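PDB 1XPJ: hypothetical protein from Vibrio cholerae, which is of unknown function but belongs to the haloacid dehalogenase-like hydrolase family and is probably a hydrolase, named for capsular polysaccharide biosynthesis. Local coordinates for residues 46-50 with 65-69; 98-102 with 115-119; 25-29 with 104-108. One frame throughout, in Å; residues are numbered along the deposited sequence. Where two conformers were deposited one is given.

Interaction 1 (46-50 with 65-69); sequences STARN and TLPII
The aliphatic part of R49 runs over the methyl of T65, CD of R49 standing 3.6 Å from CG2 of T65, while the arginine and I69 side chains run antiparallel alongside each other. In this HAD-like fold the contact joins strand 42-47 to helix 66-75, at the C-terminal end of the parallel sheet. With CG anti to the backbone N (chi1 -176°) and a single bend at chi3, R49 brings NH1 to 3.4 Å from I69 CG1. Its NH2 forms a salt bridge with D9, part of a sequence that fits the DxDx(T/V) pattern of the family, and Y20 adds a cation-pi contact. CG2 of T47 and CD1 of I69 meet tip to tip. T47 OG1 accepts from the backbone N of R49 at 2.9 Å, an ST turn at T47. A water in the guanidinium plane accepts from R49 NH1 and donates to T65 O, so the two segments are also bridged through solvent. N50 ND2 donates to T65 OG1 at 2.6 Å with an N-H...O angle of 166°, the hydroxyl oxygen lying 8° out of the amide plane.

Interaction 2 (98-102 with 115-119); sequences DDRAV and IHQLF
F119 fits its ring against the turn that carries R100. The tight part rests on two contacts: CA of R100 makes a CH-pi contact with the ring, 4.1 Å from the centroid and 28° off the normal, and V102 CG1 touches F119 CZ at 3.6 Å. Bends at chi2 and chi3 bring R100 NE over the same face, displaced toward the rim and close in the conformer given, with F119 CE2 at the guanidinium edge and the two planes inclined by 57°. The carbonyl oxygen of I115 lies over the opposite face, so the phenyl group is held between the turn and its own helix. V102 CG1 also reaches I115 CG2 and L118 CD1 at longer range, giving a mainly apolar patch. The outer end is looser. There a water donates to D99 O at 3.2 Å and only weakly to F119 O, and no direct hydrogen bond joins the segments. R100 NH1 bonds the carbonyl oxygen of H92 of the third subunit, so this side is an interface. D98 OD1 accepts from R100 N at 2.9 Å, and A101 and V102 pair in a parallel ladder with a strand of that subunit. The arrangement is an Asx turn within a type I beta turn, leading into an intersubunit beta ladder and packed against helix 112-120.

Interaction 3 (25-29 with 104-108); sequences PRLDV and PSEFA
R26 NH1 hydrogen-bonds to the carbonyl oxygen of G10 and has a long, weak ion pair with E122 of the third subunit; across this contact it rests 3.6 Å from CB of P104. The arginine side chain is set roughly perpendicular to that of the proline, and its bend at chi3 (73°) turns the guanidinium back over V29, whose CG2 lies 3.8 Å above the guanidinium plane near its rim. V29 is the hub of the apolar packing. Its CG2 lies alongside the proline ring, 3.8 Å from P104 CB, and at 3.7 Å from P104 O; the V29 and P104 side chains lie parallel. The contact thus joins the start of helix 27-38, where R26 holds the N-cap position, to the first turn of the short helix 104-109, two elements of the HAD-like fold brought together from 75 residues apart. Between the two segments the closest CA atoms are those of V29 and A108, 5.3 Å apart, a spacing that the small alanine side chain permits. F107 presents its ring edge to the backbone, with CE2 3.6 Å from V29 O and the oxygen near the ring plane, and its own carbonyl accepts from Q32 of helix 27-38. At the exposed margin, D28 OD2 stands 4.0 Å from A108 CB.

In the fold
Interaction 1 is a buried contact by its residues, four of the six touching ones being buried, though it buries the least area, and it alone has a direct hydrogen bond between its segments. Interactions 2 and 3 are partly buried, lack such a bond, pack mainly through apolar and aromatic groups and both touch the third subunit. In all three an arginine finds its main polar partner outside the contact: the acidic D9 for R49, backbone carbonyls for R100 and R26. Interactions 2 and 3 adjoin, V102 CG2 meeting F107 CB at 3.9 Å, and strand 101-102, helix 104-109 and helix 112-120 follow in succession. Interaction 1 lies across the chain's centre from both, its centre 26 and 19 Å from theirs.

Interaction 1 (46-50 with 65-69)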
loop_
_atom_site.group_PDB
_atom_site.type_symbol
_atom_site.label_atom_id
_atom_site.label_comp_id
_atom_site.label_asym_id
_atom_site.label_seq_id
_atom_site.Cartn_x
_atom_site.Cartn_y
_atom_site.Cartn_z
ATOM N N SER A 46 0.743 13.867 -0.411
ATOM C CA SER A 46 1.384 12.588 -0.141
ATOM C C SER A 46 2.304 12.841 1.023
ATOM O O SER A 46 3.132 13.737 0.945
ATOM C CB SER A 46 2.212 12.189 -1.357
ATOM O OG SER A 46 2.390 10.792 -1.451
ATOM N N THR A 47 2.171 12.103 2.112
ATOM C CA THR A 47 2.930 12.446 3.315
ATOM C C THR A 47 3.383 11.237 4.110
ATOM O O THR A 47 2.660 10.239 4.205
ATOM C CB THR A 47 2.110 13.399 4.226
ATOM O OG1 THR A 47 2.775 13.560 5.495
ATOM C CG2 THR A 47 0.763 12.764 4.599
ATOM N N ALA A 48 4.585 11.347 4.684
ATOM C CA ALA A 48 5.134 10.371 5.633
ATOM C C ALA A 48 4.756 10.655 7.102
ATOM O O ALA A 48 5.259 9.981 8.017
ATOM C CB ALA A 48 6.642 10.290 5.485
ATOM N N ARG A 49 3.893 11.649 7.331
ATOM C CA ARG A 49 3.541 12.076 8.697
ATOM C C ARG A 49 3.098 10.920 9.579
ATOM O O ARG A 49 2.251 10.130 9.176
ATOM C CB ARG A 49 2.434 13.137 8.683
ATOM C CG ARG A 49 2.122 13.669 10.086
ATOM C CD ARG A 49 0.976 14.661 10.142
ATOM N NE ARG A 49 1.313 15.961 9.562
ATOM C CZ ARG A 49 0.457 16.971 9.448
ATOM N NH1 ARG A 49 -0.799 16.837 9.870
ATOM N NH2 ARG A 49 0.851 18.115 8.906
ATOM N N ASN A 50 3.678 10.844 10.775
ATOM C CA ASN A 50 3.413 9.789 11.751
ATOM C C ASN A 50 3.900 8.362 11.404
ATOM O O ASN A 50 3.580 7.398 12.120
ATOM C CB ASN A 50 1.949 9.790 12.215
ATOM C CG ASN A 50 1.620 10.962 13.129
ATOM O OD1 ASN A 50 2.509 11.634 13.664
ATOM N ND2 ASN A 50 0.340 11.195 13.332
ATOM N N THR A 65 -3.926 10.222 12.341
ATOM C CA THR A 65 -3.242 11.226 11.516
ATOM C C THR A 65 -4.128 11.860 10.443
ATOM O O THR A 65 -4.130 13.079 10.285
ATOM C CB THR A 65 -2.014 10.605 10.857
ATOM O OG1 THR A 65 -1.283 9.854 11.835
ATOM C CG2 THR A 65 -1.060 11.679 10.419
ATOM N N LEU A 66 -4.876 11.034 9.715
ATOM C CA LEU A 66 -5.698 11.512 8.587
ATOM C C LEU A 66 -6.717 12.588 8.954
ATOM O O LEU A 66 -6.759 13.601 8.262
ATOM C CB LEU A 66 -6.359 10.371 7.805
ATOM C CG LEU A 66 -5.783 10.065 6.413
ATOM C CD1 LEU A 66 -6.452 8.790 5.832
ATOM C CD2 LEU A 66 -5.917 11.241 5.395
ATOM N N PRO A 67 -7.527 12.413 10.006
ATOM C CA PRO A 67 -8.464 13.473 10.413
ATOM C C PRO A 67 -7.827 14.855 10.563
ATOM O O PRO A 67 -8.382 15.808 10.022
ATOM C CB PRO A 67 -9.017 12.976 11.758
ATOM C CG PRO A 67 -8.905 11.486 11.661
ATOM C CD PRO A 67 -7.643 11.227 10.875
ATOM N N ILE A 68 -6.687 14.956 11.241
ATOM C CA ILE A 68 -6.023 16.239 11.480
ATOM C C ILE A 68 -5.454 16.856 10.216
ATOM O O ILE A 68 -5.453 18.077 10.082
ATOM C CB ILE A 68 -4.940 16.108 12.582
ATOM C CG1 ILE A 68 -5.606 16.162 13.950
ATOM C CG2 ILE A 68 -3.876 17.218 12.492
ATOM C CD1 ILE A 68 -4.792 15.514 15.051
ATOM N N ILE A 69 -4.997 16.017 9.283
ATOM C CA ILE A 69 -4.556 16.503 7.983
ATOM C C ILE A 69 -5.707 17.176 7.228
ATOM O O ILE A 69 -5.576 18.315 6.769
ATOM C CB ILE A 69 -3.956 15.363 7.141
ATOM C CG1 ILE A 69 -2.646 14.864 7.753
ATOM C CG2 ILE A 69 -3.793 15.783 5.650
ATOM C CD1 ILE A 69 -2.165 13.558 7.140
HETATM O O HOH W 1 -2.111 14.711 11.093
#

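Interaction 2 (98-102 with 115-119)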
loop_
_atom_site.group_PDB
_atom_site.type_symbol
_atom_site.label_atom_id
_atom_site.label_comp_id
_atom_site.label_asym_id
_atom_site.label_seq_id
_atom_site.Cartn_x
_atom_site.Cartn_y
_atom_site.Cartn_z
ATOM N N ASP A 98 14.997 12.481 -7.430
ATOM C CA ASP A 98 13.964 12.386 -8.461
ATOM C C ASP A 98 14.222 13.411 -9.568
ATOM O O ASP A 98 14.418 14.591 -9.263
ATOM C CB ASP A 98 12.591 12.660 -7.826
ATOM C CG ASP A 98 11.443 12.136 -8.661
ATOM O OD1 ASP A 98 11.480 12.272 -9.915
ATOM O OD2 ASP A 98 10.441 11.573 -8.144
ATOM N N ASP A 99 14.200 12.980 -10.834
ATOM C CA ASP A 99 14.399 13.898 -11.961
ATOM C C ASP A 99 13.249 14.885 -12.191
ATOM O O ASP A 99 13.437 15.887 -12.874
ATOM C CB ASP A 99 14.784 13.160 -13.259
ATOM C CG ASP A 99 13.624 12.404 -13.900
ATOM O OD1 ASP A 99 12.641 12.089 -13.216
ATOM O OD2 ASP A 99 13.616 12.058 -15.096
ATOM N N ARG A 100 12.074 14.587 -11.622
ATOM C CA ARG A 100 10.912 15.479 -11.671
ATOM C C ARG A 100 10.612 16.130 -10.320
ATOM O O ARG A 100 9.462 16.455 -10.035
ATOM C CB ARG A 100 9.644 14.751 -12.141
ATOM C CG ARG A 100 9.726 14.065 -13.507
ATOM C CD ARG A 100 10.040 14.982 -14.676
ATOM N NE ARG A 100 9.126 16.116 -14.766
ATOM C CZ ARG A 100 8.104 16.203 -15.614
ATOM N NH1 ARG A 100 7.841 15.215 -16.458
ATOM N NH2 ARG A 100 7.335 17.285 -15.617
ATOM N N ALA A 101 11.617 16.338 -9.481
ATOM C CA ALA A 101 11.329 16.937 -8.188
ATOM C C ALA A 101 11.713 18.401 -8.138
ATOM O O ALA A 101 12.779 18.776 -8.600
ATOM C CB ALA A 101 12.009 16.188 -7.095
ATOM N N VAL A 102 10.824 19.226 -7.588
ATOM C CA VAL A 102 11.170 20.589 -7.236
ATOM C C VAL A 102 10.957 20.856 -5.755
ATOM O O VAL A 102 10.061 20.296 -5.125
ATOM C CB VAL A 102 10.409 21.670 -8.090
ATOM C CG1 VAL A 102 10.581 21.404 -9.598
ATOM C CG2 VAL A 102 8.939 21.790 -7.685
ATOM N N ILE A 115 9.775 25.657 -14.793
ATOM C CA ILE A 115 9.858 24.340 -14.160
ATOM C C ILE A 115 10.222 23.300 -15.223
ATOM O O ILE A 115 11.093 22.447 -15.008
ATOM C CB ILE A 115 8.519 23.944 -13.459
ATOM C CG1 ILE A 115 8.098 24.963 -12.396
ATOM C CG2 ILE A 115 8.605 22.545 -12.856
ATOM C CD1 ILE A 115 8.942 24.971 -11.145
ATOM N N HIS A 116 9.544 23.393 -16.363
ATOM C CA HIS A 116 9.779 22.520 -17.506
ATOM C C HIS A 116 11.238 22.554 -17.936
ATOM O O HIS A 116 11.784 21.528 -18.330
ATOM C CB HIS A 116 8.870 22.921 -18.674
ATOM C CG HIS A 116 7.569 22.178 -18.713
ATOM N ND1 HIS A 116 6.604 22.410 -19.676
ATOM C CD2 HIS A 116 7.075 21.200 -17.913
ATOM C CE1 HIS A 116 5.574 21.609 -19.466
ATOM N NE2 HIS A 116 5.835 20.864 -18.402
ATOM N N GLN A 117 11.858 23.734 -17.842
ATOM C CA GLN A 117 13.268 23.937 -18.213
ATOM C C GLN A 117 14.242 23.232 -17.277
ATOM O O GLN A 117 15.242 22.696 -17.743
ATOM C CB GLN A 117 13.623 25.428 -18.313
ATOM C CG GLN A 117 13.405 26.041 -19.702
ATOM C CD GLN A 117 12.932 27.496 -19.647
ATOM O OE1 GLN A 117 13.199 28.212 -18.676
ATOM N NE2 GLN A 117 12.234 27.932 -20.690
ATOM N N LEU A 118 13.953 23.248 -15.968
ATOM C CA LEU A 118 14.762 22.525 -14.977
ATOM C C LEU A 118 14.845 21.057 -15.348
ATOM O O LEU A 118 15.896 20.442 -15.262
ATOM C CB LEU A 118 14.143 22.614 -13.571
ATOM C CG LEU A 118 14.372 23.815 -12.647
ATOM C CD1 LEU A 118 13.651 23.571 -11.317
ATOM C CD2 LEU A 118 15.870 24.139 -12.439
ATOM N N PHE A 119 13.706 20.510 -15.748
ATOM C CA PHE A 119 13.573 19.100 -16.059
ATOM C C PHE A 119 14.274 18.750 -17.357
ATOM O O PHE A 119 14.986 17.749 -17.414
ATOM C CB PHE A 119 12.084 18.718 -16.129
ATOM C CG PHE A 119 11.351 18.902 -14.827
ATOM C CD1 PHE A 119 12.035 18.860 -13.612
ATOM C CD2 PHE A 119 9.973 19.137 -14.817
ATOM C CE1 PHE A 119 11.363 19.036 -12.399
ATOM C CE2 PHE A 119 9.284 19.307 -13.615
ATOM C CZ PHE A 119 9.984 19.255 -12.395
HETATM O O HOH W 2 13.009 15.405 -16.041
#

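Interaction 3 (25-29 with 104-108)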
loop_
_atom_site.group_PDB
_atom_site.type_symbol
_atom_site.label_atom_id
_atom_site.label_comp_id
_atom_site.label_asym_id
_atom_site.label_seq_id
_atom_site.Cartn_x
_atom_site.Cartn_y
_atom_site.Cartn_z
ATOM N N PRO A 25 0.741 27.789 8.004
ATOM C CA PRO A 25 0.768 27.655 6.531
ATOM C C PRO A 25 1.905 28.449 5.827
ATOM O O PRO A 25 2.212 29.572 6.188
ATOM C CB PRO A 25 -0.583 28.128 6.017
ATOM C CG PRO A 25 -1.115 29.081 7.092
ATOM C CD PRO A 25 -0.412 28.596 8.383
ATOM N N ARG A 26 2.486 27.803 4.787
ATOM C CA ARG A 26 3.268 28.437 3.732
ATOM C C ARG A 26 2.354 28.924 2.631
ATOM O O ARG A 26 1.936 28.169 1.776
ATOM C CB ARG A 26 4.290 27.443 3.160
ATOM C CG ARG A 26 5.428 27.129 4.064
ATOM C CD ARG A 26 6.576 26.436 3.323
ATOM N NE ARG A 26 7.290 27.390 2.468
ATOM C CZ ARG A 26 8.424 26.964 1.883
ATOM N NH1 ARG A 26 8.861 25.734 2.097
ATOM N NH2 ARG A 26 9.085 27.779 1.057
ATOM N N LEU A 27 1.961 30.183 2.817
ATOM C CA LEU A 27 0.941 30.837 1.987
ATOM C C LEU A 27 1.300 31.001 0.506
ATOM O O LEU A 27 0.445 30.836 -0.369
ATOM C CB LEU A 27 0.546 32.196 2.577
ATOM C CG LEU A 27 -0.157 32.230 3.940
ATOM C CD1 LEU A 27 -0.125 33.663 4.508
ATOM C CD2 LEU A 27 -1.595 31.670 3.899
ATOM N N ASP A 28 2.550 31.343 0.220
ATOM C CA ASP A 28 2.992 31.451 -1.171
ATOM C C ASP A 28 2.893 30.095 -1.903
ATOM O O ASP A 28 2.439 30.038 -3.049
ATOM C CB ASP A 28 4.403 32.051 -1.263
ATOM C CG ASP A 28 5.445 31.265 -0.463
ATOM O OD1 ASP A 28 5.082 30.386 0.345
ATOM O OD2 ASP A 28 6.669 31.462 -0.575
ATOM N N VAL A 29 3.281 29.011 -1.226
ATOM C CA VAL A 29 3.242 27.667 -1.826
ATOM C C VAL A 29 1.807 27.238 -2.118
ATOM O O VAL A 29 1.510 26.776 -3.224
ATOM C CB VAL A 29 3.952 26.586 -0.949
ATOM C CG1 VAL A 29 3.639 25.192 -1.459
ATOM C CG2 VAL A 29 5.477 26.813 -0.899
ATOM N N PRO A 104 9.888 23.400 -2.603
ATOM C CA PRO A 104 8.762 24.338 -2.498
ATOM C C PRO A 104 9.158 25.784 -2.793
ATOM O O PRO A 104 8.297 26.524 -3.273
ATOM C CB PRO A 104 8.257 24.157 -1.053
ATOM C CG PRO A 104 8.867 22.896 -0.569
ATOM C CD PRO A 104 10.141 22.711 -1.325
ATOM N N SER A 105 10.413 26.169 -2.558
ATOM C CA SER A 105 10.862 27.523 -2.912
ATOM C C SER A 105 11.003 27.695 -4.418
ATOM O O SER A 105 10.714 28.761 -4.934
ATOM C CB SER A 105 12.182 27.909 -2.217
ATOM O OG SER A 105 13.250 27.083 -2.676
ATOM N N GLU A 106 11.440 26.660 -5.122
ATOM C CA GLU A 106 11.471 26.723 -6.585
ATOM C C GLU A 106 10.053 26.785 -7.172
ATOM O O GLU A 106 9.806 27.542 -8.101
ATOM C CB GLU A 106 12.221 25.528 -7.177
ATOM C CG GLU A 106 13.673 25.420 -6.734
ATOM C CD GLU A 106 14.347 24.152 -7.226
ATOM O OE1 GLU A 106 13.832 23.043 -6.928
ATOM O OE2 GLU A 106 15.394 24.272 -7.907
ATOM N N PHE A 107 9.138 25.990 -6.622
ATOM C CA PHE A 107 7.755 25.912 -7.085
ATOM C C PHE A 107 7.018 27.240 -6.934
ATOM O O PHE A 107 6.158 27.581 -7.749
ATOM C CB PHE A 107 7.011 24.825 -6.290
ATOM C CG PHE A 107 5.517 24.746 -6.570
ATOM C CD1 PHE A 107 5.039 24.349 -7.820
ATOM C CD2 PHE A 107 4.591 25.040 -5.562
ATOM C CE1 PHE A 107 3.646 24.250 -8.073
ATOM C CE2 PHE A 107 3.199 24.936 -5.803
ATOM C CZ PHE A 107 2.729 24.545 -7.061
ATOM N N ALA A 108 7.345 27.955 -5.864
ATOM C CA ALA A 108 6.694 29.217 -5.530
ATOM C C ALA A 108 7.170 30.351 -6.426
ATOM O O ALA A 108 6.409 31.276 -6.698
ATOM C CB ALA A 108 6.938 29.572 -4.060
#